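Local structure of BCL2-like 10 (Danio rerio, 6FBX) at residues A[123-127]-A[128-132]; A[9-12]-A[13-16]. The protein is a pro-survival member of the Bcl-2 family that regulates apoptosis, binds the BH3 segment of Bad and may, as family relatives are thought to, have channel activity. All coordinates share one frame; numbering follows the deposited sequence.

Contact 1: residues A[123-127]-A[128-132]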
loop_
_atom_site.group_PDB
_atom_site.type_symbol
_atom_site.label_atom_id
_atom_site.label_comp_id
_atom_site.label_asym_id
_atom_site.label_seq_id
_atom_site.Cartn_x
_atom_site.Cartn_y
_atom_site.Cartn_z
ATOM N N ALA A 123 -3.540 6.997 -1.679
ATOM C CA ALA A 123 -4.519 7.856 -1.019
ATOM C C ALA A 123 -5.770 8.026 -1.872
ATOM O O ALA A 123 -6.894 7.940 -1.367
ATOM C CB ALA A 123 -3.887 9.214 -0.705
ATOM N N ASP A 124 -5.597 8.282 -3.171
ATOM C CA ASP A 124 -6.758 8.462 -4.039
ATOM C C ASP A 124 -7.592 7.189 -4.115
ATOM O O ASP A 124 -8.828 7.245 -4.126
ATOM C CB ASP A 124 -6.320 8.889 -5.441
ATOM C CG ASP A 124 -5.856 10.333 -5.497
ATOM O OD1 ASP A 124 -5.076 10.675 -6.413
ATOM O OD2 ASP A 124 -6.261 11.126 -4.622
ATOM N N TYR A 125 -6.934 6.030 -4.158
ATOM C CA TYR A 125 -7.654 4.776 -4.343
ATOM C C TYR A 125 -8.442 4.402 -3.092
ATOM O O TYR A 125 -9.650 4.142 -3.161
ATOM C CB TYR A 125 -6.676 3.662 -4.715
ATOM C CG TYR A 125 -7.358 2.346 -4.986
ATOM C CD1 TYR A 125 -7.229 1.278 -4.108
ATOM C CD2 TYR A 125 -8.152 2.178 -6.113
ATOM C CE1 TYR A 125 -7.859 0.074 -4.354
ATOM C CE2 TYR A 125 -8.789 0.981 -6.365
ATOM C CZ TYR A 125 -8.639 -0.068 -5.483
ATOM O OH TYR A 125 -9.273 -1.261 -5.734
ATOM N N LEU A 126 -7.780 4.374 -1.937
ATOM C CA LEU A 126 -8.463 3.973 -0.711
ATOM C C LEU A 126 -9.426 5.056 -0.238
ATOM O O LEU A 126 -10.574 4.766 0.117
ATOM C CB LEU A 126 -7.439 3.647 0.376
ATOM C CG LEU A 126 -6.496 2.479 0.074
ATOM C CD1 LEU A 126 -5.499 2.301 1.209
ATOM C CD2 LEU A 126 -7.264 1.186 -0.171
ATOM N N GLY A 127 -8.976 6.312 -0.228
ATOM C CA GLY A 127 -9.811 7.399 0.252
ATOM C C GLY A 127 -10.913 7.801 -0.703
ATOM O O GLY A 127 -11.915 8.376 -0.269
ATOM N N GLY A 128 -10.747 7.520 -1.992
ATOM C CA GLY A 128 -11.760 7.849 -2.972
ATOM C C GLY A 128 -12.553 6.636 -3.405
ATOM O O GLY A 128 -13.750 6.531 -3.124
ATOM N N GLU A 129 -11.883 5.700 -4.077
ATOM C CA GLU A 129 -12.582 4.556 -4.653
ATOM C C GLU A 129 -13.144 3.630 -3.580
ATOM O O GLU A 129 -14.212 3.037 -3.777
ATOM C CB GLU A 129 -11.638 3.793 -5.581
ATOM C CG GLU A 129 -12.346 2.964 -6.638
ATOM C CD GLU A 129 -11.511 2.770 -7.894
ATOM O OE1 GLU A 129 -11.728 1.762 -8.599
ATOM O OE2 GLU A 129 -10.642 3.622 -8.177
ATOM N N LYS A 130 -12.460 3.498 -2.442
ATOM C CA LYS A 130 -12.865 2.577 -1.385
ATOM C C LYS A 130 -13.337 3.307 -0.130
ATOM O O LYS A 130 -13.262 2.765 0.975
ATOM C CB LYS A 130 -11.714 1.633 -1.044
ATOM C CG LYS A 130 -11.207 0.818 -2.227
ATOM C CD LYS A 130 -12.321 -0.020 -2.837
ATOM C CE LYS A 130 -11.795 -0.978 -3.891
ATOM N NZ LYS A 130 -12.885 -1.819 -4.466
ATOM N N GLN A 131 -13.846 4.530 -0.282
ATOM C CA GLN A 131 -14.246 5.309 0.887
ATOM C C GLN A 131 -15.338 4.606 1.686
ATOM O O GLN A 131 -15.336 4.649 2.921
ATOM C CB GLN A 131 -14.706 6.702 0.462
ATOM C CG GLN A 131 -15.887 6.718 -0.491
ATOM C CD GLN A 131 -16.173 8.110 -1.019
ATOM O OE1 GLN A 131 -16.935 8.868 -0.421
ATOM N NE2 GLN A 131 -15.548 8.457 -2.140
ATOM N N ASP A 132 -16.282 3.951 1.006
ATOM C CA ASP A 132 -17.382 3.323 1.732
ATOM C C ASP A 132 -16.883 2.189 2.621
ATOM O O ASP A 132 -17.284 2.085 3.786
ATOM C CB ASP A 132 -18.448 2.820 0.757
ATOM C CG ASP A 132 -19.258 3.950 0.141
ATOM O OD1 ASP A 132 -19.287 5.058 0.722
ATOM O OD2 ASP A 132 -19.878 3.728 -0.920
HETATM O O HOH W 1 -11.072 -1.271 -7.528
#
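Tyr125 O takes the amide of Lys130 at 3.0 Å, a five-residue step that widens the last turn of helix 112-129 into a pi-type turn, while Glu129 N adds only weak bonds to Asp124 O and Tyr125 O. The side chains of Glu129 and Lys130 then close round the phenol of Tyr125. Its ring, with CG anti to the backbone N (chi1 -177°), reaches forward along the helix and receives Lys130 over one face, CG lying 4.0 Å from Tyr125 CE1. The lysine chain, bent at chi2, runs beside the tyrosine in the same direction until Lys130 CE comes 3.1 Å from Tyr125 OH. Glu129 arrives at the ring edge, OE2 3.5 Å from Tyr125 CD2, its carboxylate turned 64° from the ring plane. One water, in the plane of the ring, joins the two polar ends: it lies 2.5 Å from Tyr125 OH and donates to Glu129 OE1 at 3.3 Å. With an alanine in place of Tyr125, the lysine methylenes would probably lose their aromatic wall and the water its phenolic partner. Just past Lys130, Gln131 NE2 bonds to Gly128 O at 2.8 Å on a carbonyl lone pair, nearly straight at 170°. Lys130, the first residue to leave helical geometry, is also the N-cap of helix 131-136, making this a pi-type C-terminal turn at a helix-to-helix junction of the Bcl-2 fold.

Contact 2: residues A[9-12]-A[13-16]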
loop_
_atom_site.group_PDB
_atom_site.type_symbol
_atom_site.label_atom_id
_atom_site.label_comp_id
_atom_site.label_asym_id
_atom_site.label_seq_id
_atom_site.Cartn_x
_atom_site.Cartn_y
_atom_site.Cartn_z
ATOM N N LEU A 9 -10.560 11.334 4.369
ATOM C CA LEU A 9 -9.936 10.016 4.288
ATOM C C LEU A 9 -8.725 10.033 3.367
ATOM O O LEU A 9 -7.718 9.372 3.641
ATOM C CB LEU A 9 -10.946 8.978 3.799
ATOM C CG LEU A 9 -12.059 8.599 4.771
ATOM C CD1 LEU A 9 -13.083 7.744 4.060
ATOM C CD2 LEU A 9 -11.486 7.865 5.976
ATOM N N ARG A 10 -8.808 10.773 2.259
ATOM C CA ARG A 10 -7.675 10.851 1.346
ATOM C C ARG A 10 -6.468 11.480 2.032
ATOM O O ARG A 10 -5.341 10.988 1.898
ATOM C CB ARG A 10 -8.070 11.637 0.096
ATOM C CG ARG A 10 -7.096 11.496 -1.066
ATOM C CD ARG A 10 -6.229 12.731 -1.249
ATOM N NE ARG A 10 -5.357 12.606 -2.415
ATOM C CZ ARG A 10 -4.401 13.469 -2.739
ATOM N NH1 ARG A 10 -3.664 13.264 -3.824
ATOM N NH2 ARG A 10 -4.177 14.541 -1.986
ATOM N N GLU A 11 -6.685 12.550 2.798
ATOM C CA GLU A 11 -5.567 13.201 3.473
ATOM C C GLU A 11 -5.001 12.323 4.584
ATOM O O GLU A 11 -3.778 12.249 4.757
ATOM C CB GLU A 11 -6.004 14.557 4.029
ATOM C CG GLU A 11 -4.868 15.360 4.648
ATOM C CD GLU A 11 -3.674 15.494 3.717
ATOM O OE1 GLU A 11 -3.861 15.939 2.564
ATOM O OE2 GLU A 11 -2.551 15.140 4.135
ATOM N N GLN A 12 -5.868 11.657 5.353
ATOM C CA GLN A 12 -5.387 10.749 6.390
ATOM C C GLN A 12 -4.555 9.626 5.786
ATOM O O GLN A 12 -3.512 9.245 6.336
ATOM C CB GLN A 12 -6.562 10.166 7.176
ATOM C CG GLN A 12 -7.362 11.190 7.959
ATOM C CD GLN A 12 -6.567 11.794 9.094
ATOM O OE1 GLN A 12 -6.225 11.110 10.058
ATOM N NE2 GLN A 12 -6.256 13.080 8.982
ATOM N N THR A 13 -5.006 9.078 4.657
ATOM C CA THR A 13 -4.274 8.005 3.997
ATOM C C THR A 13 -2.956 8.511 3.422
ATOM O O THR A 13 -1.936 7.817 3.492
ATOM C CB THR A 13 -5.138 7.387 2.897
ATOM O OG1 THR A 13 -6.377 6.932 3.460
ATOM C CG2 THR A 13 -4.427 6.215 2.235
ATOM N N LEU A 14 -2.957 9.717 2.849
ATOM C CA LEU A 14 -1.730 10.269 2.287
ATOM C C LEU A 14 -0.653 10.400 3.355
ATOM O O LEU A 14 0.500 10.007 3.144
ATOM C CB LEU A 14 -2.017 11.626 1.640
ATOM C CG LEU A 14 -0.840 12.317 0.946
ATOM C CD1 LEU A 14 -0.320 11.486 -0.220
ATOM C CD2 LEU A 14 -1.243 13.701 0.480
ATOM N N LEU A 15 -1.011 10.958 4.515
ATOM C CA LEU A 15 -0.053 11.064 5.610
ATOM C C LEU A 15 0.498 9.696 5.988
ATOM O O LEU A 15 1.703 9.543 6.224
ATOM C CB LEU A 15 -0.711 11.725 6.823
ATOM C CG LEU A 15 -1.141 13.185 6.659
ATOM C CD1 LEU A 15 -2.011 13.624 7.830
ATOM C CD2 LEU A 15 0.071 14.094 6.533
ATOM N N LEU A 16 -0.372 8.688 6.046
ATOM C CA LEU A 16 0.060 7.345 6.413
ATOM C C LEU A 16 0.987 6.760 5.354
ATOM O O LEU A 16 2.046 6.206 5.674
ATOM C CB LEU A 16 -1.164 6.452 6.614
ATOM C CG LEU A 16 -0.935 5.128 7.336
ATOM C CD1 LEU A 16 -0.552 5.371 8.786
ATOM C CD2 LEU A 16 -2.186 4.263 7.246
#
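Leu9 O is gripped twice by Thr13, through the backbone N at 2.9 Å and through OG1 at 2.8 Å, the two donors coming from opposite faces of the carbonyl plane. Thr13 can do this because OG1 sits beside its own backbone N (chi1 -56°), folded back over the preceding turn. The hydroxyl is buried and also hydrogen-bonded to Trp140. On this packed side Leu9 rests against helix 131-136, and Leu16, one turn beyond Gln12, packs against helix 34-49. Leu14 is buried too, meeting Ala119 and Ala123 of helix 112-129. Arg10 runs alongside it in the same direction, NH2 3.9 Å from Leu14 CD2 in an oblique approach, while its NE is held by a salt bridge to Asp124. The looser side belongs to Glu11 and the exposed Leu15. Glu11 bends at chi2 and crosses Leu15 aslant, OE2 3.5 Å from Leu15 CG; OE1 stays 4.0 Å from Leu14 CD2. These are contacts of a carboxylate with aliphatic carbons, unlike the buried leucines, each of which packs against another helix. Beneath both sides the backbone is regular, Leu15 N to Glu11 O at 172° being the straightest of its bonds. Such a division of faces marks an amphipathic alpha-helix, here the N-terminal helix 2-24 of the Bcl-2 helical bundle.

In the fold
Contact 2 comes first along the chain, near the middle of helix 2-24; contact 1 follows more than a hundred residues later, where helix 112-129 hands over to helix 131-136. Their centres nevertheless lie 10 Å apart and the two meet directly. Asp124 OD2 of contact 1 pairs with Arg10 NE of contact 2 at 2.8 Å, a salt bridge beside close packing in which Ala123 CB approaches Arg10 O to 3.5 Å. The small alanine side chain probably helps the two helices come this close. In this all-helical, single-domain protein the pairing joins the N-terminal helix to a late one, tying distant parts of the sequence into one bundle.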